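Local structure of alkylhalidase CmlS (Streptomyces venezuelae, 3I3L) at residues Pro58-Gly63 / Lys126-Asp131; Val208-Lys213 / Asp290-Val295; Met21-Val26 / Ile345-Asp350; Ala338-Asp343 / Phe496-Arg501. The protein is a flavin-dependent halogenase of chloramphenicol biosynthesis that binds FAD and probably works as an oxidoreductase. All coordinates share one frame; numbering follows the deposited sequence.

In the fold
Interactions 1 and 2 lie on the flavin side of the protein, and interactions 3 and 4 at the far end of the FAD-binding domain. Interaction 1 grips the FAD directly. Interaction 2 meets interaction 1 through Tyr60, whose OH is 2.6 Å from Tyr211 OH and 2.8 Å from Trp209 NE1. Strand 287-302 leads on to Asp297, the residue covalently bonded to the flavin. Interactions 3 and 4 share helix 327-347, and their centres are about 11 Å apart. Interaction 4 brings in the C-terminal domain. The nearest atoms of interactions 1 and 4 are about 13 Å apart, and the centres of 2 and 3 about 45 Å.

Interaction 1: Pro58-Gly63 / Lys126-Asp131. With FAD (flavin-adenine dinucleotide), chain B.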
# COMPACT_ATOMS: atom_id res chain seq x y z
N PRO A 58 12.25 21.71 8.35
CA PRO A 58 12.04 20.25 8.50
C PRO A 58 11.50 19.89 9.87
O PRO A 58 11.78 20.59 10.84
CB PRO A 58 13.44 19.67 8.34
CG PRO A 58 14.38 20.82 8.87
CD PRO A 58 13.68 22.10 8.43
N ARG A 59 10.71 18.81 9.94
CA ARG A 59 10.25 18.31 11.22
C ARG A 59 10.38 16.81 11.18
O ARG A 59 10.14 16.21 10.10
CB ARG A 59 8.82 18.77 11.53
CG ARG A 59 7.76 18.39 10.52
CD ARG A 59 7.11 17.00 10.81
NE ARG A 59 6.17 16.70 9.74
CZ ARG A 59 6.50 16.08 8.60
NH1 ARG A 59 5.59 15.84 7.67
NH2 ARG A 59 7.76 15.71 8.39
N TYR A 60 10.79 16.21 12.33
CA TYR A 60 11.04 14.77 12.48
C TYR A 60 9.78 13.94 12.26
O TYR A 60 8.72 14.31 12.72
CB TYR A 60 11.69 14.41 13.85
CG TYR A 60 11.76 12.90 13.98
CD1 TYR A 60 12.87 12.19 13.51
CD2 TYR A 60 10.65 12.18 14.45
CE1 TYR A 60 12.89 10.81 13.53
CE2 TYR A 60 10.64 10.78 14.46
CZ TYR A 60 11.77 10.10 14.02
OH TYR A 60 11.74 8.74 14.03
N ARG A 61 9.91 12.81 11.56
CA ARG A 61 8.78 11.94 11.28
C ARG A 61 9.26 10.50 11.02
O ARG A 61 10.21 10.26 10.32
CB ARG A 61 8.01 12.47 10.08
CG ARG A 61 6.75 11.75 9.72
CD ARG A 61 5.68 12.17 10.68
NE ARG A 61 4.34 11.68 10.32
CZ ARG A 61 3.94 10.40 10.30
NH1 ARG A 61 4.77 9.41 10.61
NH2 ARG A 61 2.69 10.12 10.01
N VAL A 62 8.60 9.55 11.65
CA VAL A 62 8.89 8.16 11.48
C VAL A 62 8.15 7.72 10.21
O VAL A 62 7.20 8.41 9.80
CB VAL A 62 8.39 7.33 12.71
CG1 VAL A 62 6.86 7.20 12.70
CG2 VAL A 62 9.10 5.95 12.76
N GLY A 63 8.61 6.64 9.60
CA GLY A 63 7.94 6.05 8.39
C GLY A 63 8.87 6.18 7.22
O GLY A 63 8.60 6.96 6.33
N LYS A 126 15.28 9.87 5.50
CA LYS A 126 15.00 10.62 6.67
C LYS A 126 13.82 11.51 6.32
O LYS A 126 13.92 12.37 5.42
CB LYS A 126 16.26 11.41 7.04
CG LYS A 126 16.18 12.17 8.32
CD LYS A 126 17.62 12.55 8.82
CE LYS A 126 18.05 11.62 9.97
NZ LYS A 126 19.42 11.97 10.50
N ARG A 127 12.68 11.25 6.95
CA ARG A 127 11.40 11.85 6.54
C ARG A 127 11.38 13.39 6.65
O ARG A 127 10.72 14.06 5.82
CB ARG A 127 10.22 11.27 7.32
CG ARG A 127 9.72 9.91 6.83
CD ARG A 127 9.07 9.98 5.40
NE ARG A 127 7.94 10.91 5.44
CZ ARG A 127 6.73 10.60 5.93
NH1 ARG A 127 6.50 9.36 6.43
NH2 ARG A 127 5.77 11.54 5.97
N GLU A 128 12.06 13.94 7.65
CA GLU A 128 12.17 15.39 7.80
C GLU A 128 12.79 16.01 6.52
O GLU A 128 12.42 17.11 6.12
CB GLU A 128 12.97 15.75 9.06
CG GLU A 128 14.41 15.27 9.04
CD GLU A 128 14.98 15.07 10.46
OE1 GLU A 128 15.64 16.00 10.97
OE2 GLU A 128 14.78 14.00 11.07
N GLU A 129 13.68 15.27 5.86
CA GLU A 129 14.36 15.80 4.68
C GLU A 129 13.57 15.53 3.42
O GLU A 129 13.36 16.43 2.62
CB GLU A 129 15.80 15.24 4.57
CG GLU A 129 16.71 15.73 5.69
CD GLU A 129 18.11 15.06 5.68
OE1 GLU A 129 18.37 14.06 4.95
OE2 GLU A 129 18.95 15.54 6.45
N PHE A 130 13.08 14.31 3.29
CA PHE A 130 12.24 13.93 2.17
C PHE A 130 10.94 14.75 2.10
O PHE A 130 10.56 15.24 1.05
CB PHE A 130 11.90 12.44 2.28
CG PHE A 130 10.97 11.94 1.21
CD1 PHE A 130 11.43 11.75 -0.07
CD2 PHE A 130 9.64 11.68 1.50
CE1 PHE A 130 10.57 11.28 -1.10
CE2 PHE A 130 8.76 11.18 0.53
CZ PHE A 130 9.22 10.98 -0.80
N ASP A 131 10.25 14.88 3.20
CA ASP A 131 8.99 15.66 3.20
C ASP A 131 9.27 17.15 2.82
O ASP A 131 8.48 17.77 2.12
CB ASP A 131 8.32 15.59 4.56
CG ASP A 131 7.72 14.20 4.88
OD1 ASP A 131 7.94 13.24 4.12
OD2 ASP A 131 6.99 14.07 5.88
PA FAD B . 1.82 12.65 7.57
O1A FAD B . 1.47 12.48 9.03
O2A FAD B . 3.15 12.13 7.14
O5B FAD B . 1.70 14.24 7.20
C5B FAD B . 0.60 15.00 7.65
C4B FAD B . 0.99 16.47 7.92
O4B FAD B . -0.22 17.18 8.27
C3B FAD B . 1.95 16.63 9.08
O3B FAD B . 3.12 17.24 8.64
C2B FAD B . 1.21 17.53 10.08
O2B FAD B . 2.05 18.52 10.58
C1B FAD B . 0.09 18.15 9.24
N9A FAD B . -1.14 18.51 9.92
C8A FAD B . -1.85 17.75 10.81
N7A FAD B . -2.96 18.43 11.17
C5A FAD B . -2.93 19.66 10.59
C6A FAD B . -3.80 20.73 10.64
N6A FAD B . -4.90 20.68 11.36
N1A FAD B . -3.50 21.83 9.88
C2A FAD B . -2.36 21.90 9.12
N3A FAD B . -1.53 20.83 9.07
C4A FAD B . -1.80 19.72 9.79
N1 FAD B . 5.20 4.27 5.92
C2 FAD B . 6.05 3.83 4.92
O2 FAD B . 5.76 4.10 3.76
N3 FAD B . 7.17 3.09 5.21
C4 FAD B . 7.49 2.77 6.50
O4 FAD B . 8.55 2.11 6.74
C4X FAD B . 6.62 3.19 7.52
N5 FAD B . 6.92 2.90 8.82
C5X FAD B . 6.11 3.40 9.82
C6 FAD B . 6.40 3.11 11.16
C7 FAD B . 5.55 3.55 12.15
C7M FAD B . 5.84 3.26 13.60
C8 FAD B . 4.46 4.32 11.79
C8M FAD B . 3.57 4.90 12.82
C9 FAD B . 4.13 4.59 10.46
C9A FAD B . 5.00 4.12 9.48
N10 FAD B . 4.70 4.44 8.19
C10 FAD B . 5.47 3.94 7.20
C1' FAD B . 3.39 5.11 7.96
C2' FAD B . 3.60 6.41 7.23
O2' FAD B . 4.55 7.13 7.91
C3' FAD B . 2.36 7.24 7.01
O3' FAD B . 1.43 6.49 6.25
C4' FAD B . 2.69 8.54 6.21
O4' FAD B . 3.47 9.43 6.96
C5' FAD B . 1.40 9.27 5.86
O5' FAD B . 1.67 10.40 5.08
P FAD B . 0.61 11.57 5.19
O1P FAD B . -0.78 11.00 5.08
O2P FAD B . 1.01 12.70 4.25
O3P FAD B . 0.63 12.04 6.74
O HOH W 1 10.04 18.12 7.26
O HOH W 2 12.71 9.83 9.58
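Arg59, Arg127 and Asp131 form a salt-bridge network in the FAD-binding domain, where the loop 58-63 crosses the start of helix 127-140. The tight part faces the cofactor. Asp131 OD2 accepts from three N-H groups. It lies near the plane of the Arg59 guanidinium, which gives it both NH1 (2.9 Å) and NH2. Arg59 NH1 meets the anti lone pair of OD2. Arg127 comes side-on, with NE on Asp131 OD1 at 2.7 Å and NH2 on the syn lone pair of OD2. The carboxylate thus fixes how both guanidinium groups are turned. Arg127 has bends at chi2 and chi3 (-67° and -58°), which fold its chain back to Asp131 one turn on. Its NH1 also donates almost straight to Gly63 O, at 3.2 Å and 171°. Arg61 lies alongside, with its CG over one face of the Arg127 guanidinium. Both positive charges are turned to the FAD phosphate. Arg127 NH2 donates to FAD O2A, and Arg61 NE and NH2 to FAD O1A, so each of these two oxygens of one phosphate is held by an arginine. Arg59 binds the ribose hydroxyl O3B. Further FAD bonds come from Glu53 and Ala34.

Pro58 and the Glu128 carboxylate are looser. Pro58, after a cis peptide bond, rests its CB on Glu128 O at 3.5 Å. The carboxylate stands nearly perpendicular to the Tyr60 ring, although Glu128 CB is close to Arg59 O (3.0 Å). Two waters join the backbones. One bridges Arg59 N and Glu128 O. The other donates to Arg61 O at 2.6 Å and accepts from Arg127 N at 3.0 Å.

Interaction 2: Val208-Lys213 / Asp290-Val295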
# COMPACT_ATOMS: atom_id res chain seq x y z
N VAL A 208 7.67 1.65 19.38
CA VAL A 208 8.71 2.17 20.25
C VAL A 208 10.05 1.98 19.53
O VAL A 208 10.40 0.86 19.17
CB VAL A 208 8.74 1.37 21.59
CG1 VAL A 208 9.78 1.93 22.54
CG2 VAL A 208 7.35 1.40 22.25
N TRP A 209 10.74 3.07 19.26
CA TRP A 209 11.86 3.00 18.32
C TRP A 209 12.95 3.97 18.61
O TRP A 209 12.72 4.96 19.30
CB TRP A 209 11.38 3.23 16.87
CG TRP A 209 10.94 4.63 16.52
CD1 TRP A 209 11.67 5.58 15.90
CD2 TRP A 209 9.65 5.21 16.74
NE1 TRP A 209 10.94 6.73 15.73
CE2 TRP A 209 9.67 6.51 16.21
CE3 TRP A 209 8.48 4.75 17.35
CZ2 TRP A 209 8.57 7.37 16.28
CZ3 TRP A 209 7.36 5.60 17.41
CH2 TRP A 209 7.43 6.91 16.91
N SER A 210 14.11 3.72 18.02
CA SER A 210 15.28 4.57 18.19
C SER A 210 16.25 4.31 17.04
O SER A 210 15.91 3.57 16.09
CB SER A 210 15.95 4.29 19.54
OG SER A 210 16.95 5.26 19.90
N TYR A 211 17.45 4.91 17.10
CA TYR A 211 18.45 4.78 16.04
C TYR A 211 19.77 4.25 16.58
O TYR A 211 20.10 4.46 17.73
CB TYR A 211 18.60 6.11 15.29
CG TYR A 211 17.30 6.54 14.61
CD1 TYR A 211 17.07 6.28 13.28
CD2 TYR A 211 16.29 7.16 15.33
CE1 TYR A 211 15.88 6.65 12.69
CE2 TYR A 211 15.12 7.52 14.74
CZ TYR A 211 14.93 7.26 13.40
OH TYR A 211 13.74 7.59 12.77
N PHE A 212 20.50 3.55 15.73
CA PHE A 212 21.78 2.97 16.06
C PHE A 212 22.81 3.32 15.00
O PHE A 212 22.48 3.41 13.82
CB PHE A 212 21.70 1.45 16.21
CG PHE A 212 20.93 1.00 17.43
CD1 PHE A 212 21.60 0.72 18.62
CD2 PHE A 212 19.53 0.84 17.39
CE1 PHE A 212 20.89 0.29 19.79
CE2 PHE A 212 18.82 0.43 18.54
CZ PHE A 212 19.50 0.15 19.74
N LYS A 213 24.06 3.49 15.43
CA LYS A 213 25.21 3.60 14.54
C LYS A 213 25.70 2.19 14.25
O LYS A 213 26.15 1.49 15.15
CB LYS A 213 26.30 4.45 15.19
CG LYS A 213 27.65 4.50 14.42
CD LYS A 213 28.15 5.95 14.25
CE LYS A 213 28.62 6.57 15.55
NZ LYS A 213 30.04 6.20 15.85
N ASP A 290 20.27 7.99 19.49
CA ASP A 290 19.13 8.91 19.60
C ASP A 290 18.25 8.51 20.79
O ASP A 290 18.38 7.41 21.33
CB ASP A 290 18.31 8.92 18.29
CG ASP A 290 17.48 10.19 18.11
OD1 ASP A 290 17.52 11.06 19.02
OD2 ASP A 290 16.79 10.34 17.07
N GLU A 291 17.35 9.40 21.17
CA GLU A 291 16.30 9.08 22.13
C GLU A 291 15.33 8.00 21.55
O GLU A 291 15.36 7.69 20.34
CB GLU A 291 15.48 10.36 22.42
CG GLU A 291 14.79 10.89 21.14
CD GLU A 291 13.98 12.15 21.36
OE1 GLU A 291 13.01 12.13 22.16
OE2 GLU A 291 14.29 13.16 20.69
N VAL A 292 14.47 7.47 22.41
CA VAL A 292 13.43 6.58 21.93
C VAL A 292 12.12 7.28 21.98
O VAL A 292 11.84 8.04 22.91
CB VAL A 292 13.36 5.15 22.66
CG1 VAL A 292 14.60 4.87 23.54
CG2 VAL A 292 12.08 4.95 23.35
N ARG A 293 11.32 7.04 20.94
CA ARG A 293 10.01 7.68 20.79
C ARG A 293 8.97 6.58 20.80
O ARG A 293 9.30 5.43 20.63
CB ARG A 293 9.98 8.40 19.45
CG ARG A 293 10.96 9.69 19.38
CD ARG A 293 11.08 10.11 17.89
NE ARG A 293 11.86 11.32 17.66
CZ ARG A 293 13.17 11.35 17.41
NH1 ARG A 293 13.89 10.24 17.35
NH2 ARG A 293 13.74 12.51 17.19
N ILE A 294 7.72 6.94 21.04
CA ILE A 294 6.63 6.00 21.00
C ILE A 294 5.46 6.62 20.28
O ILE A 294 5.34 7.86 20.20
CB ILE A 294 6.15 5.62 22.41
CG1 ILE A 294 5.45 6.81 23.06
CG2 ILE A 294 7.39 5.18 23.28
CD1 ILE A 294 5.07 6.58 24.55
N VAL A 295 4.58 5.76 19.80
CA VAL A 295 3.31 6.21 19.30
C VAL A 295 2.34 5.07 19.15
O VAL A 295 2.75 3.96 18.86
CB VAL A 295 3.49 6.93 17.94
CG1 VAL A 295 3.74 5.92 16.83
CG2 VAL A 295 2.24 7.75 17.64
O HOH W 3 13.59 7.44 18.30
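Trp209 O is gripped twice: it accepts from Arg293 N at 3.0 Å and from a water at 2.8 Å. The same water donates to Glu291 O and accepts from Arg293 NH1. It bridges the strands beside their antiparallel hydrogen-bonded pair, Trp209 with Arg293, in which each N-H meets the other residue's carbonyl. Ser210 OG has the carbonyls of Glu291 (2.9 Å to its O) and Asp290 (3.0 Å to its O) within reach of its one proton. The hydroxyl is placed there by its first torsion (chi1 -168°), which sets OG opposite the backbone N.

The Trp209 and Arg293 side chains share one face of the sheet. Arg293 CB sits over the Trp209 six-membered ring in a CH-pi contact, 3.8 Å from the centroid. The guanidinium is tilted only 17° from the ring plane. Its NH1 donates to Asp290 OD2 at 2.9 Å, from above the carboxylate plane, and the same NH1 lies at the edge of the Tyr211 ring. Val295 CG1 touches the indole at CZ3. On the other face, Val208 CG2 meets Ile294 CG2 at 3.9 Å.

The polar ends of the aromatic residues reach the neighbouring loop. Trp209 NE1 bonds Tyr60 OH. Tyr211 OH bonds Glu64 and Tyr60. The Arg293 cation also lies against the Tyr60 ring. Strand 287-302 continues to Asp297, which is covalently bound to FAD. The arrangement is an antiparallel strand pair in the large mixed sheet of the FAD-binding domain.

Interaction 3: Met21-Val26 / Ile345-Asp350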
# COMPACT_ATOMS: atom_id res chain seq x y z
N MET A 21 -12.45 24.50 -19.67
CA MET A 21 -11.40 25.41 -19.27
C MET A 21 -11.50 25.69 -17.79
O MET A 21 -10.62 26.34 -17.22
CB MET A 21 -11.63 26.76 -19.94
CG MET A 21 -10.70 27.18 -21.11
SD MET A 21 -11.13 28.88 -21.55
CE MET A 21 -12.92 28.79 -21.46
N THR A 22 -12.60 25.25 -17.16
CA THR A 22 -12.80 25.48 -15.69
C THR A 22 -11.78 24.73 -14.83
O THR A 22 -11.50 23.55 -15.08
CB THR A 22 -14.19 25.03 -15.23
OG1 THR A 22 -15.18 25.64 -16.05
CG2 THR A 22 -14.44 25.43 -13.78
N ARG A 23 -11.25 25.43 -13.85
CA ARG A 23 -10.39 24.87 -12.82
C ARG A 23 -10.83 25.35 -11.43
O ARG A 23 -11.48 26.40 -11.31
CB ARG A 23 -8.92 25.25 -13.07
CG ARG A 23 -8.37 24.72 -14.39
CD ARG A 23 -8.30 23.17 -14.38
NE ARG A 23 -7.63 22.64 -15.58
CZ ARG A 23 -8.18 22.54 -16.77
NH1 ARG A 23 -9.48 22.90 -16.94
NH2 ARG A 23 -7.43 22.04 -17.76
N SER A 24 -10.43 24.61 -10.39
CA SER A 24 -10.88 24.83 -9.02
C SER A 24 -9.82 25.46 -8.16
O SER A 24 -8.64 25.28 -8.35
CB SER A 24 -11.29 23.49 -8.37
OG SER A 24 -12.49 22.98 -8.96
N LYS A 25 -10.29 26.22 -7.18
CA LYS A 25 -9.46 26.59 -6.05
C LYS A 25 -9.50 25.47 -4.99
O LYS A 25 -10.60 25.10 -4.51
CB LYS A 25 -10.00 27.88 -5.44
CG LYS A 25 -9.03 28.56 -4.49
CD LYS A 25 -9.48 30.02 -4.27
CE LYS A 25 -8.43 30.82 -3.49
NZ LYS A 25 -7.12 30.96 -4.30
N VAL A 26 -8.34 24.99 -4.58
CA VAL A 26 -8.31 23.85 -3.67
C VAL A 26 -7.43 24.09 -2.48
O VAL A 26 -6.25 24.37 -2.66
CB VAL A 26 -7.78 22.55 -4.37
CG1 VAL A 26 -7.91 21.38 -3.42
CG2 VAL A 26 -8.55 22.29 -5.66
N ILE A 345 -14.25 16.14 -11.76
CA ILE A 345 -15.54 16.68 -11.33
C ILE A 345 -15.65 18.14 -11.77
O ILE A 345 -16.71 18.62 -12.07
CB ILE A 345 -15.72 16.58 -9.79
CG1 ILE A 345 -15.82 15.11 -9.34
CG2 ILE A 345 -16.98 17.40 -9.34
CD1 ILE A 345 -15.59 14.91 -7.81
N THR A 346 -14.53 18.85 -11.74
CA THR A 346 -14.49 20.26 -12.08
C THR A 346 -14.91 20.47 -13.56
O THR A 346 -15.63 21.42 -13.84
CB THR A 346 -13.08 20.84 -11.85
OG1 THR A 346 -12.76 20.76 -10.45
CG2 THR A 346 -13.05 22.34 -12.32
N ARG A 347 -14.47 19.58 -14.45
CA ARG A 347 -14.70 19.68 -15.89
C ARG A 347 -15.98 18.96 -16.30
O ARG A 347 -16.52 19.25 -17.37
CB ARG A 347 -13.49 19.13 -16.68
CG ARG A 347 -12.15 19.90 -16.41
CD ARG A 347 -10.96 19.40 -17.29
NE ARG A 347 -10.46 18.09 -16.87
CZ ARG A 347 -10.71 16.94 -17.48
NH1 ARG A 347 -11.40 16.91 -18.60
NH2 ARG A 347 -10.24 15.78 -16.96
N HIS A 348 -16.47 18.03 -15.45
CA HIS A 348 -17.70 17.28 -15.76
C HIS A 348 -18.52 17.08 -14.49
O HIS A 348 -18.44 16.02 -13.82
CB HIS A 348 -17.38 15.89 -16.31
CG HIS A 348 -16.43 15.88 -17.46
ND1 HIS A 348 -16.84 15.96 -18.77
CD2 HIS A 348 -15.08 15.78 -17.49
CE1 HIS A 348 -15.78 15.92 -19.56
NE2 HIS A 348 -14.70 15.83 -18.81
N GLY A 349 -19.30 18.10 -14.14
CA GLY A 349 -19.92 18.17 -12.83
C GLY A 349 -21.07 17.18 -12.69
O GLY A 349 -21.49 16.88 -11.57
N ASP A 350 -21.60 16.70 -13.81
CA ASP A 350 -22.62 15.64 -13.78
C ASP A 350 -22.05 14.26 -13.30
O ASP A 350 -22.81 13.34 -13.06
CB ASP A 350 -23.25 15.45 -15.20
CG ASP A 350 -22.21 15.29 -16.28
OD1 ASP A 350 -21.25 16.09 -16.35
OD2 ASP A 350 -22.32 14.36 -17.10
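Residues 21-26 run past the last turn of helix 327-347, with Thr22 CA 6.1 Å from Arg347 CA and Arg23 CA 6.2 Å from Thr346 CA. This lead-in runs into strand 25-29 of the mixed, mostly parallel sheet, consistent with a Rossmann-type FAD-binding fold. The helix packs beside that sheet, and the contact lies at the surface, where the helix ends beside the lead-in to the strand.

Thr346 carries most of the contact. Its two branches do different jobs. OG1 accepts a hydrogen bond from Ser24 OG at 2.7 Å, and also bonds Ile342 O one turn back in its own helix. With that carbonyl taking its proton, the direction of the Ser24 bond follows. CG2 stands opposite the backbone N (chi1 of OG1 -63°). There it touches Thr22 O at 3.4 Å and the methyl of Thr22 at 3.7 Å, and it also touches Arg23 CA. Ser24 is the buried member of the group, and Phe179 of the adjacent strand covers it.

Arg23 turns back on its own chain through a bend at chi2 (-66°). NH1 then donates to Thr22 O at 2.8 Å, from above the carbonyl plane. Arg23 NE also donates to Leu45 O. Arg347 passes it at an oblique angle, the two guanidinium planes being 62° apart, and its own charge is paired with Asp343. What touches is aliphatic: Arg347 CD lies over the Arg23 guanidinium face, 3.8 Å from NH1.

Interaction 4: Ala338-Asp343 / Phe496-Arg501; sequences AAAAID and FRLEQR
Asp343 and Arg497 form a salt bridge between helix 327-347 of the FAD-binding domain and the lead-in to strand 498-506 of the C-terminal domain. Arg497 CB points away from the helix, but the chain bends at chi2 (-80°) and comes back. Beyond the bend it runs nearly straight, with chi3 and chi4 both close to trans. This carries NH1 to Asp343 OD2, 3.0 Å away at an N-H...O angle of 155°. The oxygen lies near the guanidinium plane. NH1, however, stands well above the carboxylate plane. Asp343 has its carboxylate opposite the backbone N (chi1 -178°), reaching out from the helix. Its other oxygen, OD1, bonds His47. Arg497 NH1 in turn bonds Leu45 O.

A water ties the backbone to this pair. It donates to Asp343 OD2 at 2.8 Å and to Ala340 O at 2.9 Å, and accepts from Leu498 N at 2.7 Å. Next to it the packing is close. Ala340 CB meets the carbonyl of Phe496, 3.3 Å from its O, and lies 4.0 Å from Leu498 CB. The small methyl lets the strand come near, with the CA atoms of Ala340 and Leu498 5.2 Å apart. Leu498 keeps CG opposite its backbone N, and its CD2 reaches toward Ala341 CA.

The neighbours close round this buried contact. Val355 and Trp358 of helix 352-382 touch Leu498, Val491 of strand 483-491 touches both Ala340 and Leu498, and Lys44 of helix 33-44 meets Phe496.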
# COMPACT_ATOMS: atom_id res chain seq x y z
N ALA A 338 -6.98 11.63 -5.77
CA ALA A 338 -7.90 12.67 -5.30
C ALA A 338 -7.75 13.91 -6.22
O ALA A 338 -8.73 14.54 -6.52
CB ALA A 338 -7.60 13.10 -3.84
N ALA A 339 -6.51 14.22 -6.61
CA ALA A 339 -6.23 15.26 -7.58
C ALA A 339 -6.99 15.00 -8.92
O ALA A 339 -7.70 15.88 -9.43
CB ALA A 339 -4.70 15.35 -7.83
N ALA A 340 -6.85 13.81 -9.48
CA ALA A 340 -7.48 13.50 -10.74
C ALA A 340 -8.97 13.55 -10.57
O ALA A 340 -9.70 13.94 -11.50
CB ALA A 340 -7.02 12.11 -11.21
N ALA A 341 -9.46 13.12 -9.41
CA ALA A 341 -10.90 13.11 -9.13
C ALA A 341 -11.46 14.52 -9.11
O ALA A 341 -12.53 14.78 -9.68
CB ALA A 341 -11.18 12.41 -7.75
N ILE A 342 -10.74 15.42 -8.39
CA ILE A 342 -11.18 16.82 -8.32
C ILE A 342 -11.18 17.45 -9.76
O ILE A 342 -12.12 18.14 -10.17
CB ILE A 342 -10.30 17.58 -7.36
CG1 ILE A 342 -10.65 17.22 -5.87
CG2 ILE A 342 -10.53 19.14 -7.52
CD1 ILE A 342 -9.56 17.68 -4.93
N ASP A 343 -10.15 17.16 -10.53
CA ASP A 343 -10.09 17.63 -11.92
C ASP A 343 -11.27 17.16 -12.76
O ASP A 343 -11.89 17.94 -13.49
CB ASP A 343 -8.76 17.21 -12.58
CG ASP A 343 -8.64 17.73 -14.01
OD1 ASP A 343 -8.75 18.97 -14.22
OD2 ASP A 343 -8.47 16.92 -14.92
N PHE A 496 -1.84 12.23 -15.74
CA PHE A 496 -2.61 12.18 -14.50
C PHE A 496 -4.10 12.51 -14.62
O PHE A 496 -4.77 12.72 -13.61
CB PHE A 496 -1.96 13.03 -13.43
CG PHE A 496 -0.68 12.46 -12.92
CD1 PHE A 496 -0.67 11.25 -12.22
CD2 PHE A 496 0.51 13.07 -13.17
CE1 PHE A 496 0.54 10.70 -11.77
CE2 PHE A 496 1.73 12.55 -12.69
CZ PHE A 496 1.74 11.37 -11.97
N ARG A 497 -4.65 12.53 -15.84
CA ARG A 497 -6.09 12.85 -15.95
C ARG A 497 -6.85 11.60 -15.56
O ARG A 497 -6.39 10.48 -15.82
CB ARG A 497 -6.50 13.27 -17.40
CG ARG A 497 -5.70 14.50 -18.01
CD ARG A 497 -6.26 15.87 -17.48
NE ARG A 497 -5.35 16.97 -17.77
CZ ARG A 497 -5.41 18.19 -17.26
NH1 ARG A 497 -6.41 18.55 -16.43
NH2 ARG A 497 -4.45 19.07 -17.56
N LEU A 498 -8.06 11.78 -15.05
CA LEU A 498 -8.94 10.68 -14.83
C LEU A 498 -9.70 10.40 -16.12
O LEU A 498 -10.51 11.20 -16.56
CB LEU A 498 -9.92 10.98 -13.67
CG LEU A 498 -10.62 9.73 -13.12
CD1 LEU A 498 -9.63 8.84 -12.42
CD2 LEU A 498 -11.85 10.09 -12.19
N GLU A 499 -9.51 9.21 -16.69
CA GLU A 499 -10.14 8.89 -17.94
C GLU A 499 -11.23 7.86 -17.68
O GLU A 499 -11.15 7.03 -16.76
CB GLU A 499 -9.13 8.28 -18.93
CG GLU A 499 -7.97 9.16 -19.34
CD GLU A 499 -6.98 8.45 -20.33
OE1 GLU A 499 -7.02 7.21 -20.48
OE2 GLU A 499 -6.12 9.14 -20.93
N GLN A 500 -12.24 7.91 -18.51
CA GLN A 500 -13.26 6.85 -18.57
C GLN A 500 -12.79 5.63 -19.35
O GLN A 500 -12.07 5.76 -20.33
CB GLN A 500 -14.50 7.37 -19.22
CG GLN A 500 -15.67 7.43 -18.31
CD GLN A 500 -16.68 8.44 -18.79
OE1 GLN A 500 -16.43 9.13 -19.76
NE2 GLN A 500 -17.83 8.54 -18.10
N ARG A 501 -13.18 4.44 -18.88
CA ARG A 501 -12.81 3.17 -19.50
C ARG A 501 -13.99 2.23 -19.29
O ARG A 501 -14.68 2.32 -18.29
CB ARG A 501 -11.54 2.57 -18.83
O HOH W 4 -9.00 14.21 -14.26